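Local coordinates for RmpD (Hexulose-6-phosphate synthase) (PDB 3EXR), which belongs to the HUMPS family of enzymes and folds as a closed eight-stranded parallel beta/alpha barrel, at residues D32-G37 with P57-V62. Residues are numbered along the deposited sequence; the frame is centred on the assembly and turned at random.
Sequences DVIEAG and PDKIIV
The carboxylate of Glu35 has Val62 on one side of its plane: CG1 of the valine sits off the OE2 end, 3.8 Å from OE2. OE1 accepts a hydrogen bond from Gln9 NE2, while OE2 lies close to the carboxylate of Asp64. The other carboxylate, that of Asp32, is held through OD2 by Leu8 N and by a salt bridge to Lys213. The strands run parallel, with Val33 beside Ile60 and Glu35 beside Val62. Ile34 is gripped by two hydrogen bonds, its N 2.9 Å from Ile60 O and its O 3.0 Å from Val62 N. Ala36 N reaches Val62 O at 2.9 Å, whereas the bond from Ile60 N to Asp32 O is weak. On the barrel's inner face, Val33 turns CG1 anti to its backbone N (chi1 -173°), bringing it a tight 3.5 Å from Val62 CG2 and 3.7 Å from Ile60 CG2. Ile34 and Ile61 point outward, Ile61 packing against helix 47-55. Lys59 brings CG to 3.6 Å from Asp32 O, and its bent chain carries NZ to a hydrogen bond with Val31 O. Backbone bonds thus fix the register of the second and third strands of this TIM barrel, while Val33, Ile60 and Val62 form an apolar inner patch with the Glu35 carboxylate beside Val62.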
ATOM      1  N   ASP A  32      -6.037  13.411  19.267  1.00 10.65           N
ATOM      2  CA  ASP A  32      -5.257  14.461  18.611  1.00 10.44           C
ATOM      3  C   ASP A  32      -5.152  14.247  17.103  1.00 10.83           C
ATOM      4  O   ASP A  32      -4.954  15.203  16.347  1.00 11.18           O
ATOM      5  CB  ASP A  32      -3.851  14.481  19.211  1.00 11.20           C
ATOM      6  CG  ASP A  32      -3.880  14.645  20.694  1.00 12.29           C
ATOM      7  OD1 ASP A  32      -4.453  15.676  21.115  1.00 13.18           O
ATOM      8  OD2 ASP A  32      -3.377  13.779  21.441  1.00 13.05           O
ATOM      9  N   VAL A  33      -5.192  12.986  16.694  1.00  9.98           N
ATOM     10  CA  VAL A  33      -4.986  12.636  15.278  1.00  8.79           C
ATOM     11  C   VAL A  33      -5.991  11.542  14.856  1.00  9.63           C
ATOM     12  O   VAL A  33      -6.199  10.573  15.597  1.00  8.63           O
ATOM     13  CB  VAL A  33      -3.553  12.073  15.035  1.00  9.24           C
ATOM     14  CG1 VAL A  33      -3.259  11.874  13.578  1.00  8.03           C
ATOM     15  CG2 VAL A  33      -2.466  12.924  15.709  1.00  7.52           C
ATOM     16  N   ILE A  34      -6.614  11.714  13.691  1.00  9.11           N
ATOM     17  CA  ILE A  34      -7.541  10.712  13.132  1.00  9.71           C
ATOM     18  C   ILE A  34      -6.971  10.194  11.821  1.00  8.34           C
ATOM     19  O   ILE A  34      -6.598  10.969  10.944  1.00  8.59           O
ATOM     20  CB  ILE A  34      -8.957  11.301  12.893  1.00 10.18           C
ATOM     21  CG1 ILE A  34      -9.520  11.841  14.200  1.00 11.84           C
ATOM     22  CG2 ILE A  34      -9.893  10.233  12.351  1.00 10.93           C
ATOM     23  CD1 ILE A  34     -10.670  12.723  14.042  1.00 13.11           C
ATOM     24  N   GLU A  35      -6.927   8.874  11.687  1.00  7.65           N
ATOM     25  CA  GLU A  35      -6.251   8.217  10.559  1.00  7.67           C
ATOM     26  C   GLU A  35      -7.233   7.354   9.761  1.00  7.49           C
ATOM     27  O   GLU A  35      -7.882   6.463  10.302  1.00  7.62           O
ATOM     28  CB  GLU A  35      -5.093   7.335  11.047  1.00  7.18           C
ATOM     29  CG  GLU A  35      -4.490   6.445   9.966  1.00  8.23           C
ATOM     30  CD  GLU A  35      -3.280   5.671  10.453  1.00  9.58           C
ATOM     31  OE1 GLU A  35      -3.212   5.336  11.664  1.00  9.99           O
ATOM     32  OE2 GLU A  35      -2.359   5.425   9.635  1.00 11.76           O
ATOM     33  N   ALA A  36      -7.333   7.645   8.469  1.00  6.88           N
ATOM     34  CA  ALA A  36      -8.021   6.778   7.530  1.00  7.86           C
ATOM     35  C   ALA A  36      -7.071   5.653   7.150  1.00  7.61           C
ATOM     36  O   ALA A  36      -6.097   5.878   6.398  1.00  7.24           O
ATOM     37  CB  ALA A  36      -8.413   7.572   6.278  1.00  7.86           C
ATOM     38  N   GLY A  37      -7.324   4.454   7.666  1.00  7.67           N
ATOM     39  CA  GLY A  37      -6.402   3.353   7.480  1.00  8.28           C
ATOM     40  C   GLY A  37      -6.418   2.765   6.079  1.00  7.31           C
ATOM     41  O   GLY A  37      -7.395   2.913   5.347  1.00  7.96           O
ATOM     42  N   PRO A  57     -12.305  20.019  11.610  1.00 15.52           N
ATOM     43  CA  PRO A  57     -11.537  21.042  10.881  1.00 17.45           C
ATOM     44  C   PRO A  57     -10.126  21.267  11.427  1.00 18.88           C
ATOM     45  O   PRO A  57      -9.228  21.629  10.660  1.00 20.41           O
ATOM     46  CB  PRO A  57     -12.384  22.320  11.042  1.00 17.45           C
ATOM     47  CG  PRO A  57     -13.510  21.967  11.995  1.00 17.27           C
ATOM     48  CD  PRO A  57     -13.624  20.511  12.064  1.00 15.66           C
ATOM     49  N   ASP A  58      -9.933  21.009  12.715  1.00 20.15           N
ATOM     50  CA  ASP A  58      -8.685  21.377  13.377  1.00 21.02           C
ATOM     51  C   ASP A  58      -7.934  20.173  13.962  1.00 20.21           C
ATOM     52  O   ASP A  58      -7.070  20.329  14.824  1.00 21.43           O
ATOM     53  CB  ASP A  58      -8.975  22.445  14.437  1.00 21.93           C
ATOM     54  CG  ASP A  58      -9.609  23.724  13.836  1.00 23.63           C
ATOM     55  OD1 ASP A  58      -9.147  24.236  12.789  1.00 24.82           O
ATOM     56  OD2 ASP A  58     -10.582  24.261  14.397  1.00 28.29           O
ATOM     57  N   LYS A  59      -8.253  18.970  13.495  1.00 17.48           N
ATOM     58  CA  LYS A  59      -7.565  17.780  13.955  1.00 16.15           C
ATOM     59  C   LYS A  59      -6.533  17.432  12.925  1.00 13.56           C
ATOM     60  O   LYS A  59      -6.676  17.771  11.756  1.00 13.77           O
ATOM     61  CB  LYS A  59      -8.517  16.599  14.080  1.00 16.95           C
ATOM     62  CG  LYS A  59      -8.309  15.793  15.314  1.00 20.84           C
ATOM     63  CD  LYS A  59      -8.487  16.679  16.582  1.00 23.70           C
ATOM     64  CE  LYS A  59      -9.762  16.382  17.318  1.00 24.72           C
ATOM     65  NZ  LYS A  59      -9.615  16.743  18.748  1.00 25.90           N
ATOM     66  N   ILE A  60      -5.479  16.748  13.349  1.00 11.57           N
ATOM     67  CA  ILE A  60      -4.524  16.214  12.369  1.00 10.00           C
ATOM     68  C   ILE A  60      -5.177  14.996  11.691  1.00  9.33           C
ATOM     69  O   ILE A  60      -5.729  14.146  12.364  1.00  8.41           O
ATOM     70  CB  ILE A  60      -3.191  15.815  13.040  1.00 10.60           C
ATOM     71  CG1 ILE A  60      -2.483  17.062  13.593  1.00 11.35           C
ATOM     72  CG2 ILE A  60      -2.301  15.102  12.035  1.00 11.10           C
ATOM     73  CD1 ILE A  60      -1.351  16.779  14.600  1.00 14.32           C
ATOM     74  N   ILE A  61      -5.136  14.933  10.355  1.00  9.01           N
ATOM     75  CA  ILE A  61      -5.726  13.814   9.607  1.00  9.38           C
ATOM     76  C   ILE A  61      -4.641  13.108   8.797  1.00  8.75           C
ATOM     77  O   ILE A  61      -3.870  13.750   8.092  1.00  8.06           O
ATOM     78  CB  ILE A  61      -6.838  14.312   8.662  1.00  9.51           C
ATOM     79  CG1 ILE A  61      -7.999  14.892   9.462  1.00 11.18           C
ATOM     80  CG2 ILE A  61      -7.340  13.188   7.728  1.00  9.78           C
ATOM     81  CD1 ILE A  61      -9.068  15.466   8.668  1.00 14.67           C
ATOM     82  N   VAL A  62      -4.602  11.789   8.916  1.00  8.35           N
ATOM     83  CA  VAL A  62      -3.629  10.934   8.257  1.00  8.24           C
ATOM     84  C   VAL A  62      -4.353  10.137   7.172  1.00  8.35           C
ATOM     85  O   VAL A  62      -5.405   9.551   7.437  1.00  8.62           O
ATOM     86  CB  VAL A  62      -3.005   9.937   9.246  1.00  8.56           C
ATOM     87  CG1 VAL A  62      -1.939   9.083   8.561  1.00  9.42           C
ATOM     88  CG2 VAL A  62      -2.407  10.669  10.442  1.00  9.39           C
TER